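Local coordinates for exonuclease (Laribacter hongkongensis, PDB 3SYY), which digests double-stranded DNA with strict 5'-to-3' polarity as a magnesium-dependent alkaline exonuclease of the lambda-exonuclease-like PDDEXK group, at residues A[10-15]-A[98-103]; A[110-115]-A[139-144]; A[14-19]-A[37-42]. One frame throughout, in Å; residues are numbered along the deposited sequence.

Contact 1. Residues A[10-15]-A[98-103]; sequences AARLGK and GASPDG. With MG (magnesium ion), chain B.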
ATOM      1  N   ALA A  10      13.296  24.304  -3.337  1.00 49.81           N
ATOM      2  CA  ALA A  10      13.417  25.512  -2.543  1.00 47.92           C
ATOM      3  C   ALA A  10      12.319  26.520  -2.839  1.00 46.55           C
ATOM      4  O   ALA A  10      11.828  27.196  -1.946  1.00 45.04           O
ATOM      5  CB  ALA A  10      14.793  26.153  -2.715  1.00 48.54           C
ATOM      6  N   ALA A  11      11.938  26.629  -4.101  1.00 45.03           N
ATOM      7  CA  ALA A  11      10.917  27.597  -4.490  1.00 43.10           C
ATOM      8  C   ALA A  11       9.529  27.185  -3.985  1.00 41.74           C
ATOM      9  O   ALA A  11       8.646  28.024  -3.846  1.00 41.55           O
ATOM     10  CB  ALA A  11      10.909  27.758  -6.017  1.00 43.28           C
ATOM     11  N   ARG A  12       9.354  25.893  -3.705  1.00 39.84           N
ATOM     12  CA  ARG A  12       8.063  25.323  -3.322  1.00 38.83           C
ATOM     13  C   ARG A  12       7.902  25.108  -1.801  1.00 37.98           C
ATOM     14  O   ARG A  12       6.774  24.958  -1.311  1.00 37.58           O
ATOM     15  CB  ARG A  12       7.867  24.002  -4.078  1.00 38.29           C
ATOM     16  CG  ARG A  12       7.734  24.261  -5.559  1.00 40.29           C
ATOM     17  CD  ARG A  12       7.674  23.014  -6.463  1.00 45.34           C
ATOM     18  NE  ARG A  12       7.423  23.441  -7.862  1.00 47.57           N
ATOM     19  CZ  ARG A  12       8.296  24.128  -8.618  1.00 47.88           C
ATOM     20  NH1 ARG A  12       7.979  24.473  -9.864  1.00 48.66           N
ATOM     21  NH2 ARG A  12       9.492  24.477  -8.145  1.00 45.14           N
ATOM     22  N   LEU A  13       9.021  25.094  -1.081  1.00 37.03           N
ATOM     23  CA  LEU A  13       9.028  24.798   0.376  1.00 36.64           C
ATOM     24  C   LEU A  13       8.058  25.654   1.199  1.00 34.92           C
ATOM     25  O   LEU A  13       8.071  26.872   1.117  1.00 36.34           O
ATOM     26  CB  LEU A  13      10.455  24.886   0.967  1.00 37.30           C
ATOM     27  CG  LEU A  13      10.577  24.421   2.442  1.00 38.52           C
ATOM     28  CD1 LEU A  13      10.565  22.933   2.517  1.00 38.15           C
ATOM     29  CD2 LEU A  13      11.884  24.973   3.066  1.00 41.35           C
ATOM     30  N   GLY A  14       7.169  25.013   1.951  1.00 33.90           N
ATOM     31  CA  GLY A  14       6.238  25.742   2.784  1.00 32.13           C
ATOM     32  C   GLY A  14       5.084  26.434   2.075  1.00 31.84           C
ATOM     33  O   GLY A  14       4.261  27.046   2.729  1.00 30.41           O
ATOM     34  N   LYS A  15       4.991  26.321   0.746  1.00 31.00           N
ATOM     35  CA  LYS A  15       3.938  27.047  -0.003  1.00 29.82           C
ATOM     36  C   LYS A  15       2.785  26.144  -0.378  1.00 28.87           C
ATOM     37  O   LYS A  15       2.970  24.951  -0.607  1.00 28.57           O
ATOM     38  CB  LYS A  15       4.502  27.678  -1.282  1.00 30.57           C
ATOM     39  CG  LYS A  15       5.529  28.771  -1.044  1.00 32.06           C
ATOM     40  CD  LYS A  15       6.027  29.362  -2.381  1.00 33.35           C
ATOM     41  CE  LYS A  15       7.012  30.442  -2.144  1.00 33.75           C
ATOM     42  NZ  LYS A  15       7.677  30.811  -3.429  1.00 35.14           N
ATOM     43  N   GLY A  98       1.619  29.672  -4.883  1.00 29.43           N
ATOM     44  CA  GLY A  98       2.196  29.730  -6.203  1.00 30.57           C
ATOM     45  C   GLY A  98       1.738  28.613  -7.105  1.00 30.64           C
ATOM     46  O   GLY A  98       0.997  27.697  -6.691  1.00 29.09           O
ATOM     47  N   ALA A  99       2.172  28.691  -8.366  1.00 30.68           N
ATOM     48  CA  ALA A  99       1.686  27.722  -9.365  1.00 31.45           C
ATOM     49  C   ALA A  99       2.784  27.444 -10.364  1.00 32.54           C
ATOM     50  O   ALA A  99       3.581  28.334 -10.683  1.00 31.91           O
ATOM     51  CB  ALA A  99       0.429  28.259 -10.100  1.00 30.26           C
ATOM     52  N   SER A 100       2.808  26.210 -10.874  1.00 32.68           N
ATOM     53  CA  SER A 100       3.840  25.831 -11.776  1.00 34.99           C
ATOM     54  C   SER A 100       3.202  25.256 -13.063  1.00 34.46           C
ATOM     55  O   SER A 100       3.124  24.023 -13.226  1.00 33.76           O
ATOM     56  CB  SER A 100       4.726  24.797 -11.094  1.00 36.80           C
ATOM     57  OG  SER A 100       5.877  24.590 -11.873  1.00 43.50           O
ATOM     58  N   PRO A 101       2.734  26.135 -13.978  1.00 33.52           N
ATOM     59  CA  PRO A 101       2.147  25.542 -15.190  1.00 32.57           C
ATOM     60  C   PRO A 101       3.238  24.827 -16.007  1.00 31.30           C
ATOM     61  O   PRO A 101       4.420  25.100 -15.826  1.00 30.33           O
ATOM     62  CB  PRO A 101       1.510  26.739 -15.929  1.00 34.08           C
ATOM     63  CG  PRO A 101       2.135  27.984 -15.339  1.00 34.01           C
ATOM     64  CD  PRO A 101       2.690  27.617 -13.962  1.00 34.09           C
ATOM     65  N   ASP A 102       2.840  23.881 -16.857  1.00 30.19           N
ATOM     66  CA  ASP A 102       3.777  23.188 -17.722  1.00 29.60           C
ATOM     67  C   ASP A 102       4.219  24.034 -18.945  1.00 30.14           C
ATOM     68  O   ASP A 102       5.119  23.645 -19.660  1.00 30.86           O
ATOM     69  CB  ASP A 102       3.168  21.852 -18.171  1.00 30.08           C
ATOM     70  CG  ASP A 102       3.047  20.855 -17.005  1.00 29.72           C
ATOM     71  OD1 ASP A 102       3.896  20.935 -16.107  1.00 29.20           O
ATOM     72  OD2 ASP A 102       2.101  20.079 -16.960  1.00 27.73           O
ATOM     73  N   GLY A 103       3.608  25.185 -19.158  1.00 30.41           N
ATOM     74  CA  GLY A 103       4.147  26.117 -20.176  1.00 31.40           C
ATOM     75  C   GLY A 103       3.316  27.379 -20.253  1.00 31.30           C
ATOM     76  O   GLY A 103       2.134  27.359 -19.961  1.00 31.98           O
TER
HETATM   77 MG    MG B 400       1.585  18.381 -15.342  1.00 29.54          MG
HETATM   78  O   HOH W   1       3.797  18.540 -14.877  1.00 39.74           O
HETATM   79  O   HOH W   2       1.078  16.829 -13.657  1.00 38.75           O

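Contact 2. Residues A[110-115]-A[139-144]; sequences LIEIKC and QTQMAC. With MG (magnesium ion), chain B.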
ATOM      1  N   LEU A 110      -1.939  28.995 -21.293  1.00 30.81           N
ATOM      2  CA  LEU A 110      -1.117  28.140 -20.468  1.00 29.43           C
ATOM      3  C   LEU A 110      -1.310  26.733 -21.007  1.00 28.46           C
ATOM      4  O   LEU A 110      -2.253  26.502 -21.705  1.00 29.02           O
ATOM      5  CB  LEU A 110      -1.686  28.157 -19.035  1.00 28.89           C
ATOM      6  CG  LEU A 110      -1.579  29.480 -18.250  1.00 28.89           C
ATOM      7  CD1 LEU A 110      -2.315  29.360 -16.936  1.00 34.08           C
ATOM      8  CD2 LEU A 110      -0.161  29.779 -17.995  1.00 27.67           C
ATOM      9  N   ILE A 111      -0.427  25.805 -20.642  1.00 28.13           N
ATOM     10  CA  ILE A 111      -0.680  24.382 -20.896  1.00 28.35           C
ATOM     11  C   ILE A 111      -0.440  23.647 -19.561  1.00 27.99           C
ATOM     12  O   ILE A 111       0.475  24.012 -18.830  1.00 28.10           O
ATOM     13  CB  ILE A 111       0.240  23.833 -22.032  1.00 27.66           C
ATOM     14  CG1 ILE A 111       0.086  22.321 -22.224  1.00 30.79           C
ATOM     15  CG2 ILE A 111       1.685  24.240 -21.809  1.00 28.71           C
ATOM     16  CD1 ILE A 111       0.799  21.769 -23.469  1.00 36.22           C
ATOM     17  N   GLU A 112      -1.292  22.679 -19.255  1.00 27.61           N
ATOM     18  CA  GLU A 112      -1.053  21.747 -18.108  1.00 27.42           C
ATOM     19  C   GLU A 112      -1.132  20.367 -18.767  1.00 26.65           C
ATOM     20  O   GLU A 112      -2.117  20.073 -19.455  1.00 26.69           O
ATOM     21  CB  GLU A 112      -2.172  21.869 -17.062  1.00 26.36           C
ATOM     22  CG  GLU A 112      -2.114  20.689 -15.980  1.00 28.58           C
ATOM     23  CD  GLU A 112      -0.779  20.683 -15.219  1.00 27.80           C
ATOM     24  OE1 GLU A 112      -0.149  21.773 -15.108  1.00 27.75           O
ATOM     25  OE2 GLU A 112      -0.301  19.574 -14.745  1.00 29.68           O
ATOM     26  N   ILE A 113      -0.077  19.581 -18.604  1.00 25.65           N
ATOM     27  CA  ILE A 113       0.061  18.267 -19.227  1.00 25.24           C
ATOM     28  C   ILE A 113      -0.115  17.122 -18.204  1.00 26.06           C
ATOM     29  O   ILE A 113       0.517  17.127 -17.127  1.00 24.50           O
ATOM     30  CB  ILE A 113       1.464  18.157 -19.822  1.00 25.10           C
ATOM     31  CG1 ILE A 113       1.647  19.181 -20.986  1.00 25.78           C
ATOM     32  CG2 ILE A 113       1.769  16.697 -20.327  1.00 26.23           C
ATOM     33  CD1 ILE A 113       3.087  19.289 -21.437  1.00 25.64           C
ATOM     34  N   LYS A 114      -0.935  16.126 -18.561  1.00 25.76           N
ATOM     35  CA  LYS A 114      -0.945  14.862 -17.809  1.00 25.36           C
ATOM     36  C   LYS A 114      -0.470  13.729 -18.714  1.00 25.84           C
ATOM     37  O   LYS A 114      -0.860  13.651 -19.925  1.00 24.45           O
ATOM     38  CB  LYS A 114      -2.352  14.566 -17.276  1.00 23.50           C
ATOM     39  CG  LYS A 114      -3.037  15.688 -16.497  1.00 23.43           C
ATOM     40  CD  LYS A 114      -2.189  16.221 -15.354  1.00 25.53           C
ATOM     41  CE  LYS A 114      -2.959  17.294 -14.524  1.00 27.67           C
ATOM     42  NZ  LYS A 114      -1.993  17.888 -13.477  1.00 29.64           N
ATOM     43  N   CYS A 115       0.354  12.830 -18.152  1.00 26.38           N
ATOM     44  CA  CYS A 115       0.735  11.595 -18.828  1.00 25.49           C
ATOM     45  C   CYS A 115       0.454  10.415 -17.891  1.00 26.17           C
ATOM     46  O   CYS A 115       1.389   9.888 -17.282  1.00 25.76           O
ATOM     47  CB  CYS A 115       2.217  11.604 -19.164  1.00 25.98           C
ATOM     48  SG  CYS A 115       2.667  12.932 -20.448  1.00 29.11           S
ATOM     49  N   GLN A 139      -7.280  26.698 -12.678  1.00 29.45           N
ATOM     50  CA  GLN A 139      -7.811  28.040 -12.314  1.00 31.14           C
ATOM     51  C   GLN A 139      -6.800  28.744 -11.437  1.00 31.56           C
ATOM     52  O   GLN A 139      -6.593  29.953 -11.576  1.00 32.90           O
ATOM     53  CB  GLN A 139      -9.178  27.952 -11.643  1.00 29.92           C
ATOM     54  CG  GLN A 139     -10.309  27.474 -12.598  1.00 33.37           C
ATOM     55  CD  GLN A 139     -10.567  28.490 -13.771  1.00 33.47           C
ATOM     56  OE1 GLN A 139     -10.063  29.633 -13.749  1.00 31.92           O
ATOM     57  NE2 GLN A 139     -11.305  28.042 -14.792  1.00 34.11           N
ATOM     58  N   THR A 140      -6.129  27.992 -10.545  1.00 30.89           N
ATOM     59  CA  THR A 140      -5.077  28.559  -9.706  1.00 29.55           C
ATOM     60  C   THR A 140      -3.882  29.001 -10.492  1.00 30.40           C
ATOM     61  O   THR A 140      -3.265  30.032 -10.180  1.00 29.63           O
ATOM     62  CB  THR A 140      -4.572  27.523  -8.659  1.00 29.85           C
ATOM     63  OG1 THR A 140      -5.675  27.114  -7.839  1.00 31.50           O
ATOM     64  CG2 THR A 140      -3.439  28.108  -7.803  1.00 28.79           C
ATOM     65  N   GLN A 141      -3.510  28.233 -11.510  1.00 29.37           N
ATOM     66  CA  GLN A 141      -2.395  28.642 -12.367  1.00 29.57           C
ATOM     67  C   GLN A 141      -2.741  29.986 -13.074  1.00 30.40           C
ATOM     68  O   GLN A 141      -1.891  30.885 -13.160  1.00 30.96           O
ATOM     69  CB  GLN A 141      -2.123  27.568 -13.429  1.00 28.89           C
ATOM     70  CG  GLN A 141      -1.340  26.382 -12.956  1.00 30.50           C
ATOM     71  CD  GLN A 141      -1.506  25.173 -13.909  1.00 33.02           C
ATOM     72  OE1 GLN A 141      -0.909  24.113 -13.698  1.00 35.21           O
ATOM     73  NE2 GLN A 141      -2.287  25.357 -14.954  1.00 33.97           N
ATOM     74  N   MET A 142      -3.992  30.105 -13.509  1.00 31.46           N
ATOM     75  CA  MET A 142      -4.522  31.363 -14.097  1.00 32.99           C
ATOM     76  C   MET A 142      -4.531  32.526 -13.074  1.00 33.79           C
ATOM     77  O   MET A 142      -4.082  33.642 -13.384  1.00 34.81           O
ATOM     78  CB  MET A 142      -5.893  31.117 -14.710  1.00 31.24           C
ATOM     79  CG  MET A 142      -5.725  30.390 -16.050  1.00 31.87           C
ATOM     80  SD  MET A 142      -7.241  30.133 -16.974  1.00 35.14           S
ATOM     81  CE  MET A 142      -7.890  28.580 -16.384  1.00 33.87           C
ATOM     82  N   ALA A 143      -4.960  32.216 -11.850  1.00 34.19           N
ATOM     83  CA  ALA A 143      -4.878  33.155 -10.706  1.00 35.23           C
ATOM     84  C   ALA A 143      -3.491  33.689 -10.497  1.00 35.84           C
ATOM     85  O   ALA A 143      -3.302  34.925 -10.381  1.00 36.53           O
ATOM     86  CB  ALA A 143      -5.378  32.516  -9.452  1.00 35.23           C
ATOM     87  N   CYS A 144      -2.506  32.795 -10.461  1.00 35.84           N
ATOM     88  CA  CYS A 144      -1.133  33.217 -10.231  1.00 36.01           C
ATOM     89  C   CYS A 144      -0.471  33.988 -11.364  1.00 37.27           C
ATOM     90  O   CYS A 144       0.387  34.853 -11.113  1.00 37.47           O
ATOM     91  CB  CYS A 144      -0.245  32.058  -9.844  1.00 35.72           C
ATOM     92  SG  CYS A 144      -0.695  31.344  -8.223  1.00 34.65           S
TER
HETATM   93 MG    MG B 400       1.585  18.381 -15.342  1.00 29.54          MG
HETATM   94  O   HOH W   2       1.078  16.829 -13.657  1.00 38.75           O
HETATM   95  O   HOH W   1       3.797  18.540 -14.877  1.00 39.74           O

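Contact 3. Residues A[14-19]-A[37-42]; sequences GKVTAS and QNYMAE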
ATOM      1  N   GLY A  14       7.169  25.013   1.951  1.00 33.90           N
ATOM      2  CA  GLY A  14       6.238  25.742   2.784  1.00 32.13           C
ATOM      3  C   GLY A  14       5.084  26.434   2.075  1.00 31.84           C
ATOM      4  O   GLY A  14       4.261  27.046   2.729  1.00 30.41           O
ATOM      5  N   LYS A  15       4.991  26.321   0.746  1.00 31.00           N
ATOM      6  CA  LYS A  15       3.938  27.047  -0.003  1.00 29.82           C
ATOM      7  C   LYS A  15       2.785  26.144  -0.378  1.00 28.87           C
ATOM      8  O   LYS A  15       2.970  24.951  -0.607  1.00 28.57           O
ATOM      9  CB  LYS A  15       4.502  27.678  -1.282  1.00 30.57           C
ATOM     10  CG  LYS A  15       5.529  28.771  -1.044  1.00 32.06           C
ATOM     11  CD  LYS A  15       6.027  29.362  -2.381  1.00 33.35           C
ATOM     12  CE  LYS A  15       7.012  30.442  -2.144  1.00 33.75           C
ATOM     13  NZ  LYS A  15       7.677  30.811  -3.429  1.00 35.14           N
ATOM     14  N   VAL A  16       1.582  26.709  -0.410  1.00 27.89           N
ATOM     15  CA  VAL A  16       0.462  26.080  -1.044  1.00 27.70           C
ATOM     16  C   VAL A  16       0.728  26.136  -2.563  1.00 28.45           C
ATOM     17  O   VAL A  16       1.066  27.197  -3.090  1.00 26.90           O
ATOM     18  CB  VAL A  16      -0.838  26.780  -0.710  1.00 27.02           C
ATOM     19  CG1 VAL A  16      -2.000  26.196  -1.524  1.00 28.00           C
ATOM     20  CG2 VAL A  16      -1.128  26.633   0.798  1.00 30.11           C
ATOM     21  N   THR A  17       0.621  24.992  -3.243  1.00 28.04           N
ATOM     22  CA  THR A  17       0.831  25.004  -4.693  1.00 29.05           C
ATOM     23  C   THR A  17      -0.467  24.672  -5.420  1.00 28.42           C
ATOM     24  O   THR A  17      -1.385  24.062  -4.864  1.00 26.89           O
ATOM     25  CB  THR A  17       1.949  24.051  -5.138  1.00 30.03           C
ATOM     26  OG1 THR A  17       1.653  22.728  -4.640  1.00 32.09           O
ATOM     27  CG2 THR A  17       3.317  24.510  -4.627  1.00 30.43           C
ATOM     28  N   ALA A  18      -0.550  25.088  -6.681  1.00 27.57           N
ATOM     29  CA  ALA A  18      -1.754  24.857  -7.477  1.00 29.14           C
ATOM     30  C   ALA A  18      -2.142  23.349  -7.508  1.00 28.58           C
ATOM     31  O   ALA A  18      -3.306  23.008  -7.464  1.00 28.05           O
ATOM     32  CB  ALA A  18      -1.511  25.357  -8.940  1.00 27.71           C
ATOM     33  N   SER A  19      -1.150  22.479  -7.574  1.00 30.12           N
ATOM     34  CA  SER A  19      -1.417  21.029  -7.670  1.00 32.77           C
ATOM     35  C   SER A  19      -2.079  20.464  -6.406  1.00 32.54           C
ATOM     36  O   SER A  19      -2.583  19.344  -6.417  1.00 31.60           O
ATOM     37  CB  SER A  19      -0.128  20.280  -7.970  1.00 33.64           C
ATOM     38  OG  SER A  19       0.835  20.591  -6.984  1.00 40.52           O
ATOM     39  N   GLN A  37      -6.441  18.746   6.316  1.00 29.92           N
ATOM     40  CA  GLN A  37      -5.582  18.632   7.501  1.00 31.71           C
ATOM     41  C   GLN A  37      -4.255  17.952   7.260  1.00 30.49           C
ATOM     42  O   GLN A  37      -3.226  18.365   7.813  1.00 30.44           O
ATOM     43  CB  GLN A  37      -6.380  18.020   8.676  1.00 32.08           C
ATOM     44  CG  GLN A  37      -7.602  18.957   9.033  1.00 36.16           C
ATOM     45  CD  GLN A  37      -7.271  20.532   8.958  1.00 44.65           C
ATOM     46  OE1 GLN A  37      -6.336  21.035   9.664  1.00 46.07           O
ATOM     47  NE2 GLN A  37      -8.047  21.301   8.101  1.00 34.06           N
ATOM     48  N   ASN A  38      -4.233  16.903   6.424  1.00 30.78           N
ATOM     49  CA  ASN A  38      -2.947  16.245   6.109  1.00 30.46           C
ATOM     50  C   ASN A  38      -1.999  17.155   5.337  1.00 29.91           C
ATOM     51  O   ASN A  38      -0.806  17.155   5.580  1.00 28.32           O
ATOM     52  CB  ASN A  38      -3.168  14.929   5.313  1.00 33.14           C
ATOM     53  CG  ASN A  38      -3.867  13.869   6.141  1.00 38.13           C
ATOM     54  OD1 ASN A  38      -3.760  13.872   7.369  1.00 41.54           O
ATOM     55  ND2 ASN A  38      -4.610  12.976   5.483  1.00 42.27           N
ATOM     56  N   TYR A  39      -2.532  17.942   4.399  1.00 29.07           N
ATOM     57  CA  TYR A  39      -1.682  18.908   3.677  1.00 29.40           C
ATOM     58  C   TYR A  39      -1.189  19.988   4.642  1.00 28.74           C
ATOM     59  O   TYR A  39      -0.052  20.371   4.597  1.00 28.99           O
ATOM     60  CB  TYR A  39      -2.500  19.560   2.542  1.00 30.00           C
ATOM     61  CG  TYR A  39      -1.697  20.406   1.583  1.00 28.44           C
ATOM     62  CD1 TYR A  39      -0.406  20.047   1.224  1.00 26.56           C
ATOM     63  CD2 TYR A  39      -2.252  21.558   1.015  1.00 27.54           C
ATOM     64  CE1 TYR A  39       0.327  20.828   0.314  1.00 30.50           C
ATOM     65  CE2 TYR A  39      -1.530  22.322   0.121  1.00 27.82           C
ATOM     66  CZ  TYR A  39      -0.279  21.977  -0.226  1.00 24.42           C
ATOM     67  OH  TYR A  39       0.424  22.758  -1.113  1.00 27.80           O
ATOM     68  N   MET A  40      -2.083  20.480   5.490  1.00 30.18           N
ATOM     69  CA  MET A  40      -1.695  21.498   6.498  1.00 31.63           C
ATOM     70  C   MET A  40      -0.491  20.989   7.327  1.00 30.97           C
ATOM     71  O   MET A  40       0.519  21.680   7.460  1.00 30.26           O
ATOM     72  CB  MET A  40      -2.927  21.813   7.319  1.00 31.66           C
ATOM     73  CG  MET A  40      -2.659  22.376   8.668  1.00 38.30           C
ATOM     74  SD  MET A  40      -2.804  24.117   8.597  1.00 44.05           S
ATOM     75  CE  MET A  40      -4.509  24.350   8.113  1.00 42.91           C
ATOM     76  N   ALA A  41      -0.564  19.725   7.790  1.00 30.85           N
ATOM     77  CA  ALA A  41       0.515  19.105   8.556  1.00 30.13           C
ATOM     78  C   ALA A  41       1.785  19.041   7.719  1.00 29.45           C
ATOM     79  O   ALA A  41       2.891  19.334   8.196  1.00 29.62           O
ATOM     80  CB  ALA A  41       0.081  17.695   9.063  1.00 29.43           C
ATOM     81  N   GLU A  42       1.651  18.704   6.430  1.00 29.12           N
ATOM     82  CA  GLU A  42       2.813  18.652   5.577  1.00 28.94           C
ATOM     83  C   GLU A  42       3.503  20.020   5.487  1.00 28.02           C
ATOM     84  O   GLU A  42       4.741  20.113   5.509  1.00 27.96           O
ATOM     85  CB  GLU A  42       2.399  18.304   4.121  1.00 30.19           C
ATOM     86  CG  GLU A  42       2.444  16.876   3.699  1.00 35.01           C
ATOM     87  CD  GLU A  42       1.903  16.745   2.260  1.00 36.27           C
ATOM     88  OE1 GLU A  42       0.770  16.266   2.115  1.00 40.03           O
ATOM     89  OE2 GLU A  42       2.606  17.191   1.341  1.00 38.26           O
TER
HETATM   90  O   HOH W   3       2.593  21.934  -2.148  1.00 35.08           O

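Contact 1. Residues A[10-15]-A[98-103]
Arg12 and Ser100 make the one close contact between segments 10-15 and 98-103, a polar one: Arg12 NH1 donates to Ser100 OG at 2.9 Å. The bond is bent, with an N-H...O angle of 141°, yet the hydroxyl lies almost in the guanidinium plane, at its edge. An extended chain from CG to NE carries the Arg12 head across from helix 7-12. Ser100 meets it with OG anti to the backbone N (chi1 -170°). The guanidinium has a second hold, since NH2 donates to the carbonyl O of Trp8, whose ring also makes a cation-pi contact with Arg12. Ser100 and Asp102 straddle Pro101 in the Ser-Pro-Asp sequence that follows strand 97-99, and both belong to the two-magnesium site of this PDDEXK nuclease, though the Ser100 side chain stays about 5 Å from the second ion. Asp102 OD2 binds one magnesium ion at 2.4 Å, while Asp102 OD1 takes a hydrogen bond of 2.7 Å from water 1, a ligand of the same ion; Glu112 and the carbonyl O of Ile113 bind there too. Backbone and lysine bonds shape the first segment. A type II turn from Arg12 to Lys15, with Gly14 at positive phi, is closed by Lys15 N to Arg12 O at 3.0 Å. Lys15 NZ reaches back to Ala11 O in its carbonyl plane and also pairs with Asp90.

Contact 2. Residues A[110-115]-A[139-144]
Glu112 and Gln141 run at about a right angle to each other, the glutamate coming from strand 109-114, the glutamine from helix 132-145. Glu112 OE1 lies 2.8 Å from the end of the Gln141 side chain, at the atom modelled as OE1; the amide is probably turned over, and turning it back may make this a hydrogen bond. The carboxylate and amide planes are 39° apart. Glu112 CG is anti to the backbone N (chi1 168°), the chain bends at chi2, and the carboxylate presents OE1 to the helix and OE2 to magnesium, bound at 2.3 Å. OE2 is also held by a salt bridge from Lys114 NZ, 2.7 Å away and above the carboxylate plane. Separated by one residue, Glu112 and Lys114 form the Glu-x-Lys part of the PDDEXK motif; Ile113 O, between them, binds the ion at 2.4 Å, and Asp102 completes its protein ligands. Earlier on this face of the strand, Leu110 crosses Met142 obliquely: its CD1 touches Met142 CG at 3.7 Å and Gln141 CB at 3.9 Å. The strand and helix axes pass 9.9 Å apart, broadly antiparallel at 145°. Strand 109-114 sits mid-sheet between 103-105 and 149-155, with helix 59-79 packed against Ile111 and Ile113, while helix 174-205 packs on Gln139, Thr140 and Ala143.

Contact 3. Residues A[14-19]-A[37-42]
Tyr39 reaches from helix 34-49 to the backbone of strand 16-17, its hydroxyl set against Val16 CA and Thr17 N. Tyr39 CG is anti to the backbone N (chi1 -171°), which carries the ring away from the helix toward the strand. There OH accepts a hydrogen bond from Thr17 N at 3.1 Å, with an N-H...O angle of 155°; the donor approaches at the ring edge, near its plane. Val16 lines the same end of the ring. Its CA is 3.3 Å from Tyr39 OH, and its CG1 sits at the edge, 4.2 Å from Tyr39 CE2, so the apolar part of the contact is slight beside the polar one. The Thr17 side chain crosses that of Tyr39 at about a right angle, and water 3 joins them, a short 2.5 Å from Tyr39 OH and 2.8 Å from Thr17 OG1. This water lies at the ring edge, in plane, and also donates weakly to Lys15 O. The backbone N-H and the water together probably hold the phenol oxygen in place. Thr17 OG1 stands between its own backbone N and carbonyl carbon (chi1 55°), where it can also share a hydrogen bond of 3.3 Å with Ser19 OG. Around this point, Val16 packs on Phe187 and Leu188 of helix 174-205, whereas Ala18 rests on helix 132-145. Ala41 of the same helix as Tyr39 packs on Trp119 of the second subunit. The arrangement is a helix anchored to the outermost strand, within this chain, of a small mixed sheet, in which strand 16-17 runs parallel to strand 97-99, the strand leading into the magnesium site of the PDDEXK nuclease core.

Contacts 1 and 3 start from the same part of the chain, sharing Gly14 and Lys15, with centres about 11 Å apart; strands 16-17 and 97-99 are parallel neighbours in the three-stranded sheet, joined by a probable hydrogen bond from Gly98 N to Val16 O. Contact 2 comes later in the sequence. Its centre is about 12 Å from that of contact 1, and the two meet at the magnesium ion. Contacts 2 and 3 lie about 18 Å apart between centres. Helix 132-145 touches both sheets, since Gln141 packs on Ala99 and meets strand 109-114. Segment 98-103 runs from the smaller sheet into strand 103-105 of the larger, so the metal ligands stand where the two sheets meet.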